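Local coordinates for protein rhamnosidase B (Bacillus sp., PDB 2OKX) that probably hydrolyses terminal alpha-L-rhamnose residues from rhamnosides as a glycoside hydrolase of family 78, at residues A[547-552]-A[870-875]; A[555-560]-A[584-589]. One frame throughout, in Å; residues are numbered along the deposited sequence. Where two conformers were deposited one is given.

Contact 1: A[547-552]-A[870-875]; sequences NATWEI and YFLGSS
Leu-872 lays its CD1 methyl against the root of the Trp-550 side chain, touching the pyrrole edge of the indole and the methylene that carries it. CD1 of Leu-872 lies 3.8 Å from CD1 of Trp-550 and equally far from its CB, close to the ring plane, so the methyl meets a rim and not a face. With CG anti to the backbone N (chi1 -168°), the tryptophan side chain crosses the leucine obliquely and turns the CD1 edge of its ring to the methyl. The same methyl also reaches the threonine one residue earlier: OG1 of Thr-549 is 4.0 Å from CD1 of Leu-872, a plain van der Waals contact. That hydroxyl has its hydrogen bond within its own helix, to the carbonyl of Leu-546, which lets a polar residue lie at a buried apolar surface. One methyl of the leucine, CD1, thus sits between the threonine hydroxyl and the indole edge, while Gly-873 beside it adds no bulk next to the indole. No hydrogen bond links the two segments, and their closest CA atoms, those of Trp-550 and Leu-872, are 7.6 Å apart. Phe-539 of strand 538-541 touches both Trp-550 and Leu-872. Such apolar packing between two helices more than 300 residues apart in the chain, both within the glycosidase domain, is consistent with the (alpha/alpha)6 barrel of the six-hairpin glycosidases, to which family 78 belongs.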
ATOM      1  N   ASN A 547     -13.879   4.237  22.884  1.00 12.65           N
ATOM      2  CA  ASN A 547     -14.506   3.123  22.170  1.00 14.10           C
ATOM      3  C   ASN A 547     -14.414   3.340  20.664  1.00 15.84           C
ATOM      4  O   ASN A 547     -14.152   2.405  19.904  1.00 14.81           O
ATOM      5  CB  ASN A 547     -15.979   2.979  22.543  1.00 12.91           C
ATOM      6  CG  ASN A 547     -16.171   2.533  23.969  1.00 15.00           C
ATOM      7  OD1 ASN A 547     -15.232   2.054  24.608  1.00 13.44           O
ATOM      8  ND2 ASN A 547     -17.392   2.679  24.477  1.00 12.73           N
ATOM      9  N   ALA A 548     -14.634   4.580  20.241  1.00 13.40           N
ATOM     10  CA  ALA A 548     -14.573   4.910  18.823  1.00 15.24           C
ATOM     11  C   ALA A 548     -13.144   4.813  18.299  1.00 15.26           C
ATOM     12  O   ALA A 548     -12.931   4.402  17.163  1.00 17.49           O
ATOM     13  CB  ALA A 548     -15.132   6.313  18.588  1.00 15.50           C
ATOM     14  N   THR A 549     -12.159   5.185  19.118  1.00 14.73           N
ATOM     15  CA  THR A 549     -10.774   5.118  18.674  1.00 14.52           C
ATOM     16  C   THR A 549     -10.378   3.659  18.497  1.00 14.72           C
ATOM     17  O   THR A 549      -9.602   3.329  17.602  1.00 13.70           O
ATOM     18  CB  THR A 549      -9.783   5.807  19.665  1.00 16.45           C
ATOM     19  OG1 THR A 549      -9.691   5.047  20.876  1.00 20.78           O
ATOM     20  CG2 THR A 549     -10.248   7.226  19.992  1.00 14.59           C
ATOM     21  N   TRP A 550     -10.924   2.787  19.344  1.00 11.67           N
ATOM     22  CA  TRP A 550     -10.632   1.356  19.252  1.00 13.22           C
ATOM     23  C   TRP A 550     -11.263   0.812  17.969  1.00 13.85           C
ATOM     24  O   TRP A 550     -10.661   0.018  17.245  1.00 14.52           O
ATOM     25  CB  TRP A 550     -11.215   0.605  20.460  1.00 12.21           C
ATOM     26  CG  TRP A 550     -10.707  -0.814  20.575  1.00 12.36           C
ATOM     27  CD1 TRP A 550      -9.577  -1.237  21.234  1.00 12.95           C
ATOM     28  CD2 TRP A 550     -11.274  -1.981  19.968  1.00 14.38           C
ATOM     29  NE1 TRP A 550      -9.413  -2.596  21.074  1.00 14.44           N
ATOM     30  CE2 TRP A 550     -10.440  -3.077  20.302  1.00 13.71           C
ATOM     31  CE3 TRP A 550     -12.405  -2.209  19.170  1.00 15.65           C
ATOM     32  CZ2 TRP A 550     -10.706  -4.378  19.867  1.00 14.52           C
ATOM     33  CZ3 TRP A 550     -12.667  -3.505  18.736  1.00 17.56           C
ATOM     34  CH2 TRP A 550     -11.822  -4.571  19.086  1.00 15.25           C
ATOM     35  N   GLU A 551     -12.488   1.248  17.703  1.00 13.76           N
ATOM     36  CA  GLU A 551     -13.232   0.826  16.524  1.00 17.04           C
ATOM     37  C   GLU A 551     -12.476   1.162  15.230  1.00 14.96           C
ATOM     38  O   GLU A 551     -12.315   0.307  14.367  1.00 15.50           O
ATOM     39  CB  GLU A 551     -14.607   1.504  16.534  1.00 19.53           C
ATOM     40  CG  GLU A 551     -15.604   0.966  15.530  1.00 30.87           C
ATOM     41  CD  GLU A 551     -15.980  -0.483  15.792  1.00 35.49           C
ATOM     42  OE1 GLU A 551     -16.161  -0.859  16.971  1.00 36.96           O
ATOM     43  OE2 GLU A 551     -16.106  -1.242  14.811  1.00 40.48           O
ATOM     44  N   ILE A 552     -11.998   2.394  15.084  1.00 14.83           N
ATOM     45  CA  ILE A 552     -11.282   2.722  13.856  1.00 16.17           C
ATOM     46  C   ILE A 552      -9.915   2.045  13.804  1.00 15.21           C
ATOM     47  O   ILE A 552      -9.406   1.751  12.722  1.00 16.29           O
ATOM     48  CB  ILE A 552     -11.127   4.256  13.641  1.00 15.62           C
ATOM     49  CG1 ILE A 552     -10.259   4.883  14.727  1.00 15.88           C
ATOM     50  CG2 ILE A 552     -12.502   4.906  13.609  1.00 16.42           C
ATOM     51  CD1 ILE A 552      -9.934   6.354  14.451  1.00 18.43           C
ATOM     52  N   TYR A 870      -4.161  -1.875  20.567  1.00 16.03           N
ATOM     53  CA  TYR A 870      -3.267  -2.673  21.397  1.00 16.92           C
ATOM     54  C   TYR A 870      -3.249  -2.178  22.841  1.00 17.13           C
ATOM     55  O   TYR A 870      -3.432  -2.964  23.767  1.00 16.78           O
ATOM     56  CB  TYR A 870      -1.847  -2.625  20.833  1.00 16.61           C
ATOM     57  CG  TYR A 870      -0.784  -3.213  21.750  1.00 17.95           C
ATOM     58  CD1 TYR A 870      -0.648  -4.596  21.906  1.00 19.31           C
ATOM     59  CD2 TYR A 870       0.089  -2.382  22.445  1.00 18.75           C
ATOM     60  CE1 TYR A 870       0.344  -5.139  22.739  1.00 21.00           C
ATOM     61  CE2 TYR A 870       1.080  -2.908  23.277  1.00 22.84           C
ATOM     62  CZ  TYR A 870       1.202  -4.285  23.418  1.00 22.64           C
ATOM     63  OH  TYR A 870       2.196  -4.791  24.226  1.00 24.95           O
ATOM     64  N   PHE A 871      -3.043  -0.876  23.035  1.00 14.70           N
ATOM     65  CA  PHE A 871      -2.950  -0.336  24.387  1.00 15.13           C
ATOM     66  C   PHE A 871      -4.195  -0.350  25.258  1.00 14.98           C
ATOM     67  O   PHE A 871      -4.081  -0.491  26.476  1.00 14.66           O
ATOM     68  CB  PHE A 871      -2.360   1.083  24.358  1.00 13.95           C
ATOM     69  CG  PHE A 871      -0.936   1.124  23.891  1.00 16.65           C
ATOM     70  CD1 PHE A 871      -0.633   1.357  22.554  1.00 15.09           C
ATOM     71  CD2 PHE A 871       0.102   0.838  24.774  1.00 14.57           C
ATOM     72  CE1 PHE A 871       0.679   1.298  22.098  1.00 15.37           C
ATOM     73  CE2 PHE A 871       1.418   0.775  24.331  1.00 17.18           C
ATOM     74  CZ  PHE A 871       1.710   1.003  22.989  1.00 17.74           C
ATOM     75  N   LEU A 872      -5.377  -0.211  24.664  1.00 13.86           N
ATOM     76  CA  LEU A 872      -6.591  -0.218  25.471  1.00 14.47           C
ATOM     77  C   LEU A 872      -6.782  -1.590  26.116  1.00 16.70           C
ATOM     78  O   LEU A 872      -7.123  -1.685  27.295  1.00 15.11           O
ATOM     79  CB  LEU A 872      -7.813   0.167  24.624  1.00 13.78           C
ATOM     80  CG  LEU A 872      -7.778   1.619  24.121  1.00 15.98           C
ATOM     81  CD1 LEU A 872      -9.007   1.919  23.255  1.00 11.29           C
ATOM     82  CD2 LEU A 872      -7.723   2.567  25.317  1.00 15.36           C
ATOM     83  N   GLY A 873      -6.545  -2.650  25.353  1.00 16.09           N
ATOM     84  CA  GLY A 873      -6.691  -3.984  25.912  1.00 15.65           C
ATOM     85  C   GLY A 873      -5.534  -4.381  26.824  1.00 15.93           C
ATOM     86  O   GLY A 873      -5.732  -5.087  27.815  1.00 16.07           O
ATOM     87  N   SER A 874      -4.327  -3.918  26.510  1.00 16.18           N
ATOM     88  CA  SER A 874      -3.147  -4.271  27.299  1.00 17.13           C
ATOM     89  C   SER A 874      -2.874  -3.369  28.504  1.00 19.11           C
ATOM     90  O   SER A 874      -2.774  -3.842  29.641  1.00 20.15           O
ATOM     91  CB  SER A 874      -1.903  -4.312  26.403  0.53 16.85           C
ATOM     92  OG  SER A 874      -1.596  -3.034  25.875  0.53 15.32           O
ATOM     93  N   SER A 875      -2.756  -2.072  28.262  1.00 18.81           N
ATOM     94  CA  SER A 875      -2.459  -1.132  29.336  1.00 18.23           C
ATOM     95  C   SER A 875      -3.620  -0.765  30.254  1.00 18.81           C
ATOM     96  O   SER A 875      -3.427  -0.592  31.457  1.00 20.15           O
ATOM     97  CB  SER A 875      -1.877   0.156  28.747  1.00 17.70           C
ATOM     98  OG  SER A 875      -0.568  -0.052  28.245  1.00 20.31           O
TER

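Contact 2: A[555-560]-A[584-589]; sequences HTTRLC and ALVNYY
Thr-557 points its side chain at Val-586, and the tight part of the contact is this one pair: OG1 of Thr-557 lies 3.3 Å from CG1 of Val-586. A valine side chain can neither donate nor accept a hydrogen bond, so this is close van der Waals packing; the hydroxyl bonds instead to the carbonyl of Ser-553, one turn back in its own helix. Val-586 directs CG1 across the gap by holding it anti to its backbone N (chi1 177°), and both residues, branched at CB, are compact enough for the helices to come near, with CA of Thr-557 6.8 Å from CA of Asn-587. The looser part lies beside Asn-587, whose CB is 4.4 Å from CG2 of Thr-557. Its amide is occupied elsewhere: ND2 bonds to the carbonyl of Glu-593 and only weakly to that of Ala-584. Away from the interface, His-555 and Arg-558 lie on the partly exposed side of their helix. Helix 577-590 is thus packed between several neighbours: Val-586 also touches Tyr-870 of helix 868-876, Asn-587 meets Val-597 of helix 595-603, and Leu-585 reaches Glu-639 of helix 627-644.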
ATOM      1  N   HIS A 555     -10.624  -1.413  12.479  1.00 14.19           N
ATOM      2  CA  HIS A 555     -10.932  -1.374  11.053  1.00 15.49           C
ATOM      3  C   HIS A 555      -9.680  -1.116  10.212  1.00 16.02           C
ATOM      4  O   HIS A 555      -9.492  -1.726   9.161  1.00 15.99           O
ATOM      5  CB  HIS A 555     -11.987  -0.306  10.758  1.00 14.72           C
ATOM      6  CG  HIS A 555     -12.542  -0.388   9.372  1.00 20.09           C
ATOM      7  ND1 HIS A 555     -13.105  -1.540   8.867  1.00 20.63           N
ATOM      8  CD2 HIS A 555     -12.599   0.527   8.375  1.00 20.22           C
ATOM      9  CE1 HIS A 555     -13.484  -1.332   7.619  1.00 20.84           C
ATOM     10  NE2 HIS A 555     -13.190  -0.085   7.297  1.00 17.84           N
ATOM     11  N   THR A 556      -8.822  -0.217  10.681  1.00 16.58           N
ATOM     12  CA  THR A 556      -7.592   0.104   9.961  1.00 16.41           C
ATOM     13  C   THR A 556      -6.724  -1.150   9.814  1.00 17.93           C
ATOM     14  O   THR A 556      -6.167  -1.423   8.752  1.00 15.29           O
ATOM     15  CB  THR A 556      -6.766   1.164  10.711  1.00 16.68           C
ATOM     16  OG1 THR A 556      -7.569   2.327  10.934  1.00 15.44           O
ATOM     17  CG2 THR A 556      -5.526   1.551   9.897  1.00 17.27           C
ATOM     18  N   THR A 557      -6.614  -1.902  10.902  1.00 15.50           N
ATOM     19  CA  THR A 557      -5.808  -3.118  10.917  1.00 15.95           C
ATOM     20  C   THR A 557      -6.356  -4.141   9.932  1.00 15.22           C
ATOM     21  O   THR A 557      -5.601  -4.764   9.194  1.00 16.94           O
ATOM     22  CB  THR A 557      -5.771  -3.709  12.336  1.00 16.05           C
ATOM     23  OG1 THR A 557      -5.270  -2.712  13.235  1.00 15.64           O
ATOM     24  CG2 THR A 557      -4.859  -4.944  12.390  1.00 14.03           C
ATOM     25  N   ARG A 558      -7.673  -4.302   9.922  1.00 15.42           N
ATOM     26  CA  ARG A 558      -8.331  -5.231   9.011  1.00 17.14           C
ATOM     27  C   ARG A 558      -7.975  -4.905   7.558  1.00 17.81           C
ATOM     28  O   ARG A 558      -7.558  -5.783   6.801  1.00 19.32           O
ATOM     29  CB  ARG A 558      -9.847  -5.153   9.222  0.53 18.26           C
ATOM     30  CG  ARG A 558     -10.697  -6.068   8.358  0.53 18.40           C
ATOM     31  CD  ARG A 558     -12.069  -6.228   9.009  0.53 18.23           C
ATOM     32  NE  ARG A 558     -12.590  -4.945   9.482  0.53 19.79           N
ATOM     33  CZ  ARG A 558     -13.436  -4.809  10.500  0.53 17.83           C
ATOM     34  NH1 ARG A 558     -13.857  -5.881  11.159  0.53 19.00           N
ATOM     35  NH2 ARG A 558     -13.850  -3.603  10.868  0.53 14.47           N
ATOM     36  N   LEU A 559      -8.131  -3.641   7.176  1.00 16.91           N
ATOM     37  CA  LEU A 559      -7.858  -3.226   5.802  1.00 17.20           C
ATOM     38  C   LEU A 559      -6.386  -3.274   5.407  1.00 18.12           C
ATOM     39  O   LEU A 559      -6.058  -3.268   4.217  1.00 18.34           O
ATOM     40  CB  LEU A 559      -8.405  -1.817   5.555  1.00 17.51           C
ATOM     41  CG  LEU A 559      -9.907  -1.595   5.741  1.00 15.93           C
ATOM     42  CD1 LEU A 559     -10.234  -0.182   5.284  1.00 15.49           C
ATOM     43  CD2 LEU A 559     -10.716  -2.617   4.937  1.00 16.09           C
ATOM     44  N   CYS A 560      -5.502  -3.312   6.396  1.00 16.26           N
ATOM     45  CA  CYS A 560      -4.075  -3.375   6.129  1.00 17.66           C
ATOM     46  C   CYS A 560      -3.550  -4.795   6.273  1.00 18.07           C
ATOM     47  O   CYS A 560      -2.355  -5.007   6.470  1.00 17.77           O
ATOM     48  CB  CYS A 560      -3.310  -2.439   7.062  1.00 16.66           C
ATOM     49  SG  CYS A 560      -3.582  -0.696   6.682  1.00 18.79           S
ATOM     50  N   ALA A 584       1.302  -6.110  13.802  1.00 17.65           N
ATOM     51  CA  ALA A 584       1.207  -7.468  14.332  1.00 17.67           C
ATOM     52  C   ALA A 584       0.663  -7.448  15.757  1.00 16.69           C
ATOM     53  O   ALA A 584      -0.215  -8.234  16.103  1.00 18.20           O
ATOM     54  CB  ALA A 584       2.586  -8.156  14.303  1.00 17.67           C
ATOM     55  N   LEU A 585       1.195  -6.556  16.586  1.00 17.14           N
ATOM     56  CA  LEU A 585       0.744  -6.456  17.972  1.00 17.63           C
ATOM     57  C   LEU A 585      -0.733  -6.088  18.075  1.00 18.47           C
ATOM     58  O   LEU A 585      -1.465  -6.656  18.888  1.00 17.43           O
ATOM     59  CB  LEU A 585       1.579  -5.426  18.733  1.00 19.12           C
ATOM     60  CG  LEU A 585       3.051  -5.790  18.957  1.00 20.46           C
ATOM     61  CD1 LEU A 585       3.769  -4.614  19.590  1.00 20.16           C
ATOM     62  CD2 LEU A 585       3.151  -7.023  19.843  1.00 19.33           C
ATOM     63  N   VAL A 586      -1.174  -5.123  17.273  1.00 14.44           N
ATOM     64  CA  VAL A 586      -2.582  -4.739  17.306  1.00 16.07           C
ATOM     65  C   VAL A 586      -3.410  -5.949  16.893  1.00 16.10           C
ATOM     66  O   VAL A 586      -4.427  -6.267  17.510  1.00 17.12           O
ATOM     67  CB  VAL A 586      -2.870  -3.576  16.350  1.00 15.61           C
ATOM     68  CG1 VAL A 586      -4.352  -3.244  16.362  1.00 14.22           C
ATOM     69  CG2 VAL A 586      -2.053  -2.363  16.768  1.00 16.84           C
ATOM     70  N   ASN A 587      -2.953  -6.630  15.851  1.00 15.94           N
ATOM     71  CA  ASN A 587      -3.621  -7.825  15.353  1.00 16.26           C
ATOM     72  C   ASN A 587      -3.796  -8.879  16.454  1.00 14.27           C
ATOM     73  O   ASN A 587      -4.852  -9.501  16.563  1.00 14.47           O
ATOM     74  CB  ASN A 587      -2.814  -8.416  14.193  1.00 15.93           C
ATOM     75  CG  ASN A 587      -2.998  -9.913  14.057  1.00 18.30           C
ATOM     76  OD1 ASN A 587      -4.089 -10.395  13.754  1.00 18.23           O
ATOM     77  ND2 ASN A 587      -1.923 -10.662  14.293  1.00 16.32           N
ATOM     78  N   TYR A 588      -2.761  -9.080  17.264  1.00 15.16           N
ATOM     79  CA  TYR A 588      -2.835 -10.072  18.340  1.00 15.55           C
ATOM     80  C   TYR A 588      -4.000  -9.776  19.278  1.00 15.72           C
ATOM     81  O   TYR A 588      -4.680 -10.687  19.757  1.00 14.50           O
ATOM     82  CB  TYR A 588      -1.528 -10.087  19.159  1.00 15.67           C
ATOM     83  CG  TYR A 588      -0.301 -10.572  18.414  1.00 15.21           C
ATOM     84  CD1 TYR A 588       0.963 -10.080  18.733  1.00 16.12           C
ATOM     85  CD2 TYR A 588      -0.400 -11.519  17.395  1.00 17.61           C
ATOM     86  CE1 TYR A 588       2.098 -10.506  18.056  1.00 18.36           C
ATOM     87  CE2 TYR A 588       0.736 -11.960  16.708  1.00 19.56           C
ATOM     88  CZ  TYR A 588       1.980 -11.443  17.043  1.00 19.32           C
ATOM     89  OH  TYR A 588       3.103 -11.830  16.346  1.00 19.84           O
ATOM     90  N   TYR A 589      -4.230  -8.497  19.552  1.00 15.92           N
ATOM     91  CA  TYR A 589      -5.308  -8.139  20.460  1.00 16.06           C
ATOM     92  C   TYR A 589      -6.697  -8.026  19.843  1.00 16.69           C
ATOM     93  O   TYR A 589      -7.686  -8.331  20.507  1.00 16.43           O
ATOM     94  CB  TYR A 589      -4.965  -6.844  21.205  1.00 16.02           C
ATOM     95  CG  TYR A 589      -4.108  -7.075  22.437  1.00 15.05           C
ATOM     96  CD1 TYR A 589      -2.790  -7.506  22.320  1.00 14.24           C
ATOM     97  CD2 TYR A 589      -4.633  -6.897  23.719  1.00 16.05           C
ATOM     98  CE1 TYR A 589      -2.008  -7.761  23.453  1.00 15.96           C
ATOM     99  CE2 TYR A 589      -3.860  -7.146  24.859  1.00 14.53           C
ATOM    100  CZ  TYR A 589      -2.552  -7.578  24.716  1.00 16.77           C
ATOM    101  OH  TYR A 589      -1.782  -7.824  25.831  1.00 18.34           O
TER

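Contacts 1 and 2 share helix 544-559, which meets helix 868-876 through its earlier turns and helix 577-590 through its later ones; their centres are 11 Å apart. Helices 868-876 and 577-590, the two partners, also touch each other. Tyr-870 and Tyr-589 meet edge-to-face, with CE1 of Tyr-870 3.6 Å from CE1 of Tyr-589, and CB of Ser-874 is 3.6 Å from OH of Tyr-589. CD1 of Tyr-870 also packs 3.7 Å from the backbone O of Leu-585. Both segments of contact 2 fall in the chain between the segments of contact 1, so a local helix pairing and a join between distant parts of the catalytic domain adjoin each other through Tyr-870 and Tyr-589.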